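Local coordinates for putative exported protein (Bacteroides fragilis, PDB 4RAA), which is of unknown function but folds as a six-bladed beta-propeller and is probably exported across the inner membrane, perhaps as a lipoprotein, at residues A[24-30]-A[355-361]; A[15-21]-A[288-292]; A[218-222]-A[266-270]. One frame throughout, in Å; residues are numbered along the deposited sequence.

Interaction 1. Residues A[24-30]-A[355-361]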
loop_
_atom_site.group_PDB
_atom_site.type_symbol
_atom_site.label_atom_id
_atom_site.label_comp_id
_atom_site.label_asym_id
_atom_site.label_seq_id
_atom_site.Cartn_x
_atom_site.Cartn_y
_atom_site.Cartn_z
ATOM N N ILE A 24 -7.348 -7.393 47.673
ATOM C CA ILE A 24 -7.167 -6.152 46.853
ATOM C C ILE A 24 -7.644 -6.217 45.390
ATOM O O ILE A 24 -7.670 -5.174 44.720
ATOM C CB ILE A 24 -5.700 -5.603 46.886
ATOM C CG1 ILE A 24 -4.678 -6.642 46.385
ATOM C CG2 ILE A 24 -5.342 -5.120 48.289
ATOM C CD1 ILE A 24 -3.272 -6.109 46.242
ATOM N N LEU A 25 -8.021 -7.410 44.904
ATOM C CA LEU A 25 -8.476 -7.615 43.512
ATOM C C LEU A 25 -9.911 -8.132 43.406
ATOM O O LEU A 25 -10.383 -8.852 44.304
ATOM C CB LEU A 25 -7.563 -8.619 42.794
ATOM C CG LEU A 25 -6.086 -8.266 42.585
ATOM C CD1 LEU A 25 -5.318 -9.496 42.113
ATOM C CD2 LEU A 25 -5.927 -7.110 41.608
ATOM N N GLU A 26 -10.578 -7.747 42.304
ATOM C CA GLU A 26 -11.923 -8.226 41.942
ATOM C C GLU A 26 -11.788 -9.040 40.651
ATOM O O GLU A 26 -11.177 -8.580 39.680
ATOM C CB GLU A 26 -12.960 -7.103 41.799
ATOM C CG GLU A 26 -12.714 -6.032 40.740
ATOM C CD GLU A 26 -13.776 -4.932 40.765
ATOM O OE1 GLU A 26 -14.954 -5.227 41.056
ATOM O OE2 GLU A 26 -13.441 -3.763 40.469
ATOM N N LEU A 27 -12.382 -10.235 40.669
ATOM C CA LEU A 27 -12.302 -11.228 39.599
ATOM C C LEU A 27 -13.587 -11.379 38.816
ATOM O O LEU A 27 -14.671 -10.988 39.250
ATOM C CB LEU A 27 -11.953 -12.619 40.181
ATOM C CG LEU A 27 -10.489 -12.966 40.467
ATOM C CD1 LEU A 27 -9.700 -11.817 41.084
ATOM C CD2 LEU A 27 -10.426 -14.213 41.340
ATOM N N SER A 28 -13.425 -11.992 37.655
ATOM C CA SER A 28 -14.519 -12.347 36.775
ATOM C C SER A 28 -13.976 -13.383 35.797
ATOM O O SER A 28 -12.776 -13.390 35.507
ATOM C CB SER A 28 -15.064 -11.120 36.052
ATOM O OG SER A 28 -16.109 -11.486 35.176
ATOM N N PHE A 29 -14.851 -14.264 35.323
ATOM C CA PHE A 29 -14.476 -15.325 34.386
ATOM C C PHE A 29 -15.412 -15.366 33.182
ATOM O O PHE A 29 -16.589 -15.011 33.286
ATOM C CB PHE A 29 -14.477 -16.671 35.097
ATOM C CG PHE A 29 -13.456 -16.776 36.190
ATOM C CD1 PHE A 29 -12.118 -17.027 35.883
ATOM C CD2 PHE A 29 -13.823 -16.641 37.530
ATOM C CE1 PHE A 29 -11.165 -17.136 36.889
ATOM C CE2 PHE A 29 -12.874 -16.754 38.546
ATOM C CZ PHE A 29 -11.544 -17.001 38.225
ATOM N N LEU A 30 -14.873 -15.781 32.041
ATOM C CA LEU A 30 -15.638 -15.897 30.803
ATOM C C LEU A 30 -15.156 -17.107 30.030
ATOM O O LEU A 30 -13.951 -17.265 29.818
ATOM C CB LEU A 30 -15.442 -14.659 29.939
ATOM C CG LEU A 30 -16.252 -14.536 28.644
ATOM C CD1 LEU A 30 -17.752 -14.593 28.916
ATOM C CD2 LEU A 30 -15.875 -13.242 27.935
ATOM N N LEU A 355 -11.057 -17.347 30.135
ATOM C CA LEU A 355 -10.367 -16.081 30.425
ATOM C C LEU A 355 -10.640 -15.616 31.849
ATOM O O LEU A 355 -11.764 -15.711 32.335
ATOM C CB LEU A 355 -10.788 -14.963 29.463
ATOM C CG LEU A 355 -10.631 -15.237 27.973
ATOM C CD1 LEU A 355 -11.034 -13.998 27.191
ATOM C CD2 LEU A 355 -9.210 -15.669 27.624
ATOM N N LEU A 356 -9.581 -15.133 32.491
ATOM C CA LEU A 356 -9.622 -14.520 33.806
ATOM C C LEU A 356 -9.566 -13.020 33.557
ATOM O O LEU A 356 -8.612 -12.529 32.948
ATOM C CB LEU A 356 -8.418 -14.942 34.661
ATOM C CG LEU A 356 -8.063 -14.119 35.909
ATOM C CD1 LEU A 356 -9.243 -13.920 36.852
ATOM C CD2 LEU A 356 -6.900 -14.772 36.638
ATOM N N PHE A 357 -10.597 -12.318 34.014
ATOM C CA PHE A 357 -10.649 -10.862 33.997
ATOM C C PHE A 357 -10.375 -10.455 35.440
ATOM O O PHE A 357 -11.123 -10.864 36.339
ATOM C CB PHE A 357 -11.999 -10.362 33.512
ATOM C CG PHE A 357 -12.225 -10.594 32.049
ATOM C CD1 PHE A 357 -12.731 -11.807 31.599
ATOM C CD2 PHE A 357 -11.924 -9.608 31.111
ATOM C CE1 PHE A 357 -12.937 -12.029 30.242
ATOM C CE2 PHE A 357 -12.137 -9.830 29.755
ATOM C CZ PHE A 357 -12.640 -11.039 29.320
ATOM N N VAL A 358 -9.306 -9.678 35.654
ATOM C CA VAL A 358 -8.872 -9.246 36.996
ATOM C C VAL A 358 -8.362 -7.805 37.007
ATOM O O VAL A 358 -7.718 -7.367 36.063
ATOM C CB VAL A 358 -7.784 -10.214 37.553
ATOM C CG1 VAL A 358 -6.563 -10.297 36.639
ATOM C CG2 VAL A 358 -7.363 -9.840 38.968
ATOM N N ARG A 359 -8.662 -7.079 38.080
ATOM C CA ARG A 359 -8.198 -5.693 38.269
ATOM C C ARG A 359 -8.224 -5.318 39.747
ATOM O O ARG A 359 -8.749 -6.068 40.570
ATOM C CB ARG A 359 -9.057 -4.704 37.468
ATOM C CG ARG A 359 -10.528 -4.663 37.863
ATOM C CD ARG A 359 -11.356 -3.720 36.996
ATOM N NE ARG A 359 -12.755 -3.669 37.442
ATOM C CZ ARG A 359 -13.721 -2.909 36.916
ATOM N NH1 ARG A 359 -13.486 -2.093 35.881
ATOM N NH2 ARG A 359 -14.953 -2.970 37.432
ATOM N N ILE A 360 -7.667 -4.153 40.065
ATOM C CA ILE A 360 -7.686 -3.634 41.431
ATOM C C ILE A 360 -9.111 -3.152 41.666
ATOM O O ILE A 360 -9.655 -2.407 40.837
ATOM C CB ILE A 360 -6.664 -2.480 41.634
ATOM C CG1 ILE A 360 -5.218 -2.987 41.477
ATOM C CG2 ILE A 360 -6.824 -1.807 43.001
ATOM C CD1 ILE A 360 -4.701 -3.876 42.599
ATOM N N LYS A 361 -9.720 -3.605 42.762
ATOM C CA LYS A 361 -11.069 -3.161 43.128
ATOM C C LYS A 361 -10.986 -1.770 43.766
ATOM O O LYS A 361 -10.000 -1.473 44.458
ATOM C CB LYS A 361 -11.765 -4.154 44.079
ATOM C CG LYS A 361 -11.189 -4.283 45.497
ATOM C CD LYS A 361 -11.883 -5.356 46.336
ATOM C CE LYS A 361 -13.357 -5.048 46.581
ATOM N NZ LYS A 361 -14.008 -6.017 47.494
#
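Glu26 and Arg359 form a salt bridge, with NE of Arg359 3.1 Å from OE2 of Glu26; as a hydrogen bond it is weak, bent to 131° at the hydrogen. Both side chains leave with CG between the backbone N and the carbonyl carbon (chi1 61° in Glu26) and cross on the same face of the sheet, their carboxylate and guanidinium planes 38° apart. The same OE2 also takes a salt bridge from Arg264, which probably favours the ionised carboxylate. Beneath these charges the two backbones pair antiparallel. Glu26 N reaches Arg359 O at 3.0 Å and the return bond from Arg359 N is weak; Phe357 N gives a bond of 2.9 Å to Ser28 O, and Leu30 and Leu355 bond in both directions. Beyond the last strand pair, Lys361 N still binds Ile24 O (3.2 Å). This is the Velcro closure of a beta-propeller: strand 25-31, from near the N-terminus, forms the outer edge of a blade whose other strands come from the C-terminal end, and strand 354-360 is in turn bonded to strand 316-321. On the face carrying Glu26 and Arg359, Leu30 CB meets the edge of the Phe357 ring at CE1 (3.6 Å). On the other face, Val358 CG2 touches Leu27 CD1 (3.7 Å), while Leu356 CD1 lies 3.7 Å from Phe29 CE1, side by side. Leu25 CB points away from strand 354-360, yet CD1 meets Val358 CG2 and CD2 meets Ile360 CD1. Phe29 also packs on Val302 and Asp337.

Interaction 2. Residues A[15-21]-A[288-292]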
loop_
_atom_site.group_PDB
_atom_site.type_symbol
_atom_site.label_atom_id
_atom_site.label_comp_id
_atom_site.label_asym_id
_atom_site.label_seq_id
_atom_site.Cartn_x
_atom_site.Cartn_y
_atom_site.Cartn_z
ATOM N N GLU A 15 10.283 -6.650 47.501
ATOM C CA GLU A 15 10.269 -8.080 47.100
ATOM C C GLU A 15 8.994 -8.780 47.502
ATOM O O GLU A 15 8.237 -9.201 46.646
ATOM C CB GLU A 15 11.459 -8.883 47.658
ATOM C CG GLU A 15 12.806 -8.580 47.015
ATOM C CD GLU A 15 13.920 -9.520 47.465
ATOM O OE1 GLU A 15 13.676 -10.741 47.593
ATOM O OE2 GLU A 15 15.060 -9.037 47.659
ATOM N N HIS A 16 8.759 -8.859 48.807
ATOM C CA HIS A 16 7.603 -9.549 49.365
ATOM C C HIS A 16 6.519 -8.566 49.791
ATOM O O HIS A 16 6.749 -7.366 49.899
ATOM C CB HIS A 16 8.021 -10.404 50.580
ATOM C CG HIS A 16 9.168 -11.335 50.308
ATOM N ND1 HIS A 16 9.063 -12.427 49.469
ATOM C CD2 HIS A 16 10.438 -11.348 50.783
ATOM C CE1 HIS A 16 10.221 -13.062 49.427
ATOM N NE2 HIS A 16 11.071 -12.431 50.219
ATOM N N THR A 17 5.322 -9.105 49.962
ATOM C CA THR A 17 4.181 -8.402 50.540
ATOM C C THR A 17 3.430 -9.451 51.328
ATOM O O THR A 17 3.331 -10.600 50.874
ATOM C CB THR A 17 3.225 -7.755 49.512
ATOM O OG1 THR A 17 2.180 -7.063 50.217
ATOM C CG2 THR A 17 2.587 -8.784 48.560
ATOM N N ASP A 18 2.922 -9.082 52.499
ATOM C CA ASP A 18 2.150 -10.035 53.312
ATOM C C ASP A 18 0.627 -9.776 53.246
ATOM O O ASP A 18 -0.128 -10.310 54.064
ATOM C CB ASP A 18 2.761 -10.247 54.727
ATOM C CG ASP A 18 2.856 -8.986 55.554
ATOM O OD1 ASP A 18 2.550 -7.880 55.055
ATOM O OD2 ASP A 18 3.270 -9.113 56.726
ATOM N N VAL A 19 0.196 -9.015 52.231
ATOM C CA VAL A 19 -1.218 -8.796 51.927
ATOM C C VAL A 19 -1.596 -9.858 50.889
ATOM O O VAL A 19 -0.851 -10.083 49.926
ATOM C CB VAL A 19 -1.496 -7.378 51.358
ATOM C CG1 VAL A 19 -2.912 -7.255 50.775
ATOM C CG2 VAL A 19 -1.268 -6.320 52.440
ATOM N N ASN A 20 -2.752 -10.492 51.093
ATOM C CA ASN A 20 -3.284 -11.503 50.174
ATOM C C ASN A 20 -3.870 -10.781 48.942
ATOM O O ASN A 20 -4.566 -9.769 49.083
ATOM C CB ASN A 20 -4.362 -12.338 50.884
ATOM C CG ASN A 20 -4.862 -13.516 50.054
ATOM O OD1 ASN A 20 -4.934 -13.461 48.834
ATOM N ND2 ASN A 20 -5.249 -14.583 50.734
ATOM N N ALA A 21 -3.585 -11.311 47.750
ATOM C CA ALA A 21 -4.065 -10.722 46.475
ATOM C C ALA A 21 -5.587 -10.811 46.280
ATOM O O ALA A 21 -6.170 -10.003 45.549
ATOM C CB ALA A 21 -3.353 -11.363 45.296
ATOM N N THR A 288 2.062 -0.267 46.011
ATOM C CA THR A 288 2.549 -1.422 45.242
ATOM C C THR A 288 2.443 -2.716 46.039
ATOM O O THR A 288 2.506 -2.686 47.255
ATOM C CB THR A 288 4.018 -1.270 44.825
ATOM O OG1 THR A 288 4.832 -1.119 45.994
ATOM C CG2 THR A 288 4.188 -0.076 43.878
ATOM N N TYR A 289 2.273 -3.828 45.324
ATOM C CA TYR A 289 2.182 -5.177 45.900
ATOM C C TYR A 289 2.876 -6.126 44.933
ATOM O O TYR A 289 2.480 -6.188 43.775
ATOM C CB TYR A 289 0.725 -5.626 46.070
ATOM C CG TYR A 289 -0.159 -4.689 46.853
ATOM C CD1 TYR A 289 -0.831 -3.641 46.212
ATOM C CD2 TYR A 289 -0.352 -4.855 48.230
ATOM C CE1 TYR A 289 -1.659 -2.777 46.922
ATOM C CE2 TYR A 289 -1.174 -3.988 48.956
ATOM C CZ TYR A 289 -1.829 -2.951 48.299
ATOM O OH TYR A 289 -2.636 -2.080 49.001
ATOM N N ASN A 290 3.884 -6.865 45.404
ATOM C CA ASN A 290 4.670 -7.776 44.568
ATOM C C ASN A 290 4.491 -9.224 45.002
ATOM O O ASN A 290 4.569 -9.521 46.188
ATOM C CB ASN A 290 6.144 -7.396 44.658
ATOM C CG ASN A 290 6.981 -8.032 43.567
ATOM O OD1 ASN A 290 6.756 -7.792 42.386
ATOM N ND2 ASN A 290 7.964 -8.819 43.954
ATOM N N TYR A 291 4.284 -10.115 44.033
ATOM C CA TYR A 291 4.027 -11.544 44.280
ATOM C C TYR A 291 4.739 -12.447 43.290
ATOM O O TYR A 291 4.723 -12.141 42.098
ATOM C CB TYR A 291 2.533 -11.852 44.082
ATOM C CG TYR A 291 1.568 -11.078 44.952
ATOM C CD1 TYR A 291 1.132 -9.801 44.571
ATOM C CD2 TYR A 291 1.050 -11.634 46.140
ATOM C CE1 TYR A 291 0.235 -9.082 45.353
ATOM C CE2 TYR A 291 0.140 -10.928 46.924
ATOM C CZ TYR A 291 -0.257 -9.645 46.529
ATOM O OH TYR A 291 -1.144 -8.915 47.275
ATOM N N PRO A 292 5.374 -13.544 43.769
ATOM C CA PRO A 292 5.814 -14.560 42.798
ATOM C C PRO A 292 4.531 -15.181 42.235
ATOM O O PRO A 292 3.611 -15.436 43.021
ATOM C CB PRO A 292 6.592 -15.585 43.649
ATOM C CG PRO A 292 6.817 -14.963 44.982
ATOM C CD PRO A 292 5.822 -13.850 45.144
#
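Glu15 and His16 pass beside Asn290 without strand pairing: 15-21 is an irregular, extended run, whereas 288-292 is beta strand. The nearest CA atoms, those of His16 and Asn290, are 5.9 Å apart, and the bonds that join the segments use side chains of the strand and carbonyls of the loop. Asn290 ND2 donates to Glu15 O at 2.7 Å in an almost straight bond (175°) that lies in the amide plane and arrives on a carbonyl lone pair. With CG of Asn290 anti to the backbone N (chi1 -165°), the amide reaches out beside the strand, and its OD1 is bonded to Tyr270 OH; with both ends bonded, the orientation of the amide is probably settled. Strand 287-292 is the outermost strand of its propeller blade, and the loop runs across this edge strand from strand 10-13, the edge strand of the preceding blade, to helix 21-24 and the strand that closes the ring. Tyr291 is the main side chain gripping the loop. Thr17 CG2 sits over one face of its ring, 3.8 Å from the centroid, and Ala21 CB over the opposite face at 4.2 Å, both as CH-pi contacts. The phenol OH donates to Val19 O at 2.9 Å, approaching from above the carbonyl plane rather than on a lone pair. Tyr289 is met more lightly: Thr17 OG1 lies at the edge of its ring, near CD2, and Val19 CG1 is 4.1 Å from CE2. Thr17 OG1 also accepts a weak bond from Val19 N, two residues on, as in an ST turn. Just beyond, Asn20 caps helix 21-24 through OD1 to Asp22 N, and Ala21 N is bonded to Gln299 OE1.

Interaction 3. Residues A[218-222]-A[266-270]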
loop_
_atom_site.group_PDB
_atom_site.type_symbol
_atom_site.label_atom_id
_atom_site.label_comp_id
_atom_site.label_asym_id
_atom_site.label_seq_id
_atom_site.Cartn_x
_atom_site.Cartn_y
_atom_site.Cartn_z
ATOM N N HIS A 218 6.008 6.901 33.765
ATOM C CA HIS A 218 6.253 6.062 34.959
ATOM C C HIS A 218 7.674 5.525 34.913
ATOM O O HIS A 218 8.182 5.263 33.830
ATOM C CB HIS A 218 5.313 4.834 35.030
ATOM C CG HIS A 218 3.861 5.143 34.823
ATOM N ND1 HIS A 218 3.035 5.579 35.835
ATOM C CD2 HIS A 218 3.086 5.070 33.715
ATOM C CE1 HIS A 218 1.817 5.767 35.361
ATOM N NE2 HIS A 218 1.821 5.464 34.076
ATOM N N SER A 219 8.313 5.390 36.072
ATOM C CA SER A 219 9.621 4.722 36.185
ATOM C C SER A 219 9.529 3.683 37.317
ATOM O O SER A 219 8.817 3.896 38.304
ATOM C CB SER A 219 10.777 5.703 36.384
ATOM O OG SER A 219 10.684 6.387 37.616
ATOM N N PHE A 220 10.225 2.561 37.153
ATOM C CA PHE A 220 10.179 1.468 38.123
ATOM C C PHE A 220 11.530 1.155 38.747
ATOM O O PHE A 220 12.585 1.439 38.188
ATOM C CB PHE A 220 9.658 0.194 37.464
ATOM C CG PHE A 220 8.422 0.398 36.639
ATOM C CD1 PHE A 220 7.190 0.594 37.258
ATOM C CD2 PHE A 220 8.482 0.393 35.237
ATOM C CE1 PHE A 220 6.032 0.784 36.505
ATOM C CE2 PHE A 220 7.328 0.588 34.475
ATOM C CZ PHE A 220 6.097 0.784 35.117
ATOM N N SER A 221 11.457 0.594 39.943
ATOM C CA SER A 221 12.605 0.072 40.670
ATOM C C SER A 221 12.053 -1.124 41.449
ATOM O O SER A 221 10.915 -1.072 41.940
ATOM C CB SER A 221 13.226 1.114 41.604
ATOM O OG SER A 221 12.319 1.484 42.623
ATOM N N PHE A 222 12.836 -2.195 41.513
ATOM C CA PHE A 222 12.462 -3.420 42.214
ATOM C C PHE A 222 13.542 -3.688 43.239
ATOM O O PHE A 222 14.716 -3.490 42.948
ATOM C CB PHE A 222 12.344 -4.571 41.214
ATOM C CG PHE A 222 11.296 -4.345 40.152
ATOM C CD1 PHE A 222 11.594 -3.594 39.000
ATOM C CD2 PHE A 222 10.009 -4.869 40.293
ATOM C CE1 PHE A 222 10.628 -3.370 38.012
ATOM C CE2 PHE A 222 9.044 -4.657 39.309
ATOM C CZ PHE A 222 9.348 -3.897 38.169
ATOM N N LEU A 266 -2.001 -0.653 37.246
ATOM C CA LEU A 266 -0.881 -0.947 36.364
ATOM C C LEU A 266 -0.188 -2.228 36.857
ATOM O O LEU A 266 0.323 -2.263 37.974
ATOM C CB LEU A 266 0.055 0.269 36.364
ATOM C CG LEU A 266 1.316 0.363 35.497
ATOM C CD1 LEU A 266 1.748 1.820 35.392
ATOM C CD2 LEU A 266 2.461 -0.496 36.022
ATOM N N PHE A 267 -0.214 -3.268 36.022
ATOM C CA PHE A 267 0.376 -4.592 36.324
ATOM C C PHE A 267 1.697 -4.722 35.585
ATOM O O PHE A 267 1.789 -4.343 34.406
ATOM C CB PHE A 267 -0.540 -5.728 35.857
ATOM C CG PHE A 267 -1.733 -6.005 36.743
ATOM C CD1 PHE A 267 -2.330 -5.033 37.561
ATOM C CD2 PHE A 267 -2.341 -7.258 36.666
ATOM C CE1 PHE A 267 -3.442 -5.345 38.336
ATOM C CE2 PHE A 267 -3.464 -7.562 37.427
ATOM C CZ PHE A 267 -4.014 -6.606 38.265
ATOM N N VAL A 268 2.698 -5.279 36.268
ATOM C CA VAL A 268 4.036 -5.470 35.712
ATOM C C VAL A 268 4.476 -6.922 35.915
ATOM O O VAL A 268 4.847 -7.300 37.023
ATOM C CB VAL A 268 5.078 -4.523 36.373
ATOM C CG1 VAL A 268 6.374 -4.509 35.564
ATOM C CG2 VAL A 268 4.532 -3.105 36.506
ATOM N N CYS A 269 4.396 -7.743 34.868
ATOM C CA CYS A 269 4.921 -9.113 34.940
ATOM C C CYS A 269 6.380 -9.020 34.580
ATOM O O CYS A 269 6.743 -8.214 33.726
ATOM C CB CYS A 269 4.229 -10.065 33.984
ATOM S SG CYS A 269 2.492 -10.260 34.369
ATOM N N TYR A 270 7.205 -9.818 35.250
ATOM C CA TYR A 270 8.641 -9.860 34.991
ATOM C C TYR A 270 9.289 -11.183 35.424
ATOM O O TYR A 270 8.647 -12.003 36.078
ATOM C CB TYR A 270 9.343 -8.651 35.639
ATOM C CG TYR A 270 9.280 -8.579 37.148
ATOM C CD1 TYR A 270 8.211 -7.962 37.800
ATOM C CD2 TYR A 270 10.314 -9.108 37.935
ATOM C CE1 TYR A 270 8.158 -7.893 39.197
ATOM C CE2 TYR A 270 10.274 -9.040 39.334
ATOM C CZ TYR A 270 9.201 -8.424 39.960
ATOM O OH TYR A 270 9.168 -8.357 41.327
#
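Leu266 meets His218 with one branch and Phe220 with the other. Its CD1 methyl stands over the centre of the imidazole, 3.8 Å from the centroid, a CH-pi contact made with the two side chains arriving from opposite directions. The polar edge of that imidazole is engaged elsewhere, NE2 being hydrogen-bonded to Glu261 OE2, which would restrict the ring's rotation. The CD2 branch lies 3.8 Å from Phe220 CE1. Two residues on, Val268 divides its methyls in the same way: CG2 approaches the same CE1 of Phe220 at 4.2 Å, while CG1 is 4.0 Å from Phe222 CZ, at the edge of that ring. Tyr270 ends the run with an aromatic pair. The edge of Phe222 is directed at the face of Tyr270, with the centroids 4.5 Å apart and the planes at 55°, so the edge-to-face geometry is well short of perpendicular. With CG of Tyr270 between the backbone N and the carbonyl carbon (chi1 64°), its side chain and that of Phe222 slide past each other in opposite directions. Its OH is bonded to Asn290 OD1, and Phe222 is stacked in addition on Phe13. The strands themselves stay apart, their axes 11.2 Å distant at closest approach and inclined by 46°; they belong to neighbouring blades, one running from strand 189-192 to strand 213-222 and edged by strand 10-13, the other from strand 254-261 to strand 287-292, and the gap is filled by alternate side chains from each. Blade-to-blade cohesion here therefore rests on methyl-ring and ring-ring packing, while His218 NE2 and Tyr270 OH find their hydrogen-bond partners, Glu261 and Asn290, outside the two segments.

The three contacts involve successive blades of the propeller. Interactions 2 and 3 share the blade that runs from strand 254-261 to strand 287-292, at its outer edge and at its interface with the preceding blade; their centres are about 13 Å apart, and the probable hydrogen bond from Tyr270 OH to Asn290 OD1 (2.7 Å) joins them. Interaction 1 closes the next blade, about 17 Å from interaction 2 between centres. Ile24, where the loop of interaction 2 passes into the closing strand, packs its CD1 3.5 Å from Tyr289 CD1. Phe267, on the other side of its strand from Leu266 and Val268, connects 266-270 to interaction 1, its CZ 3.9 Å from Leu25 CD2.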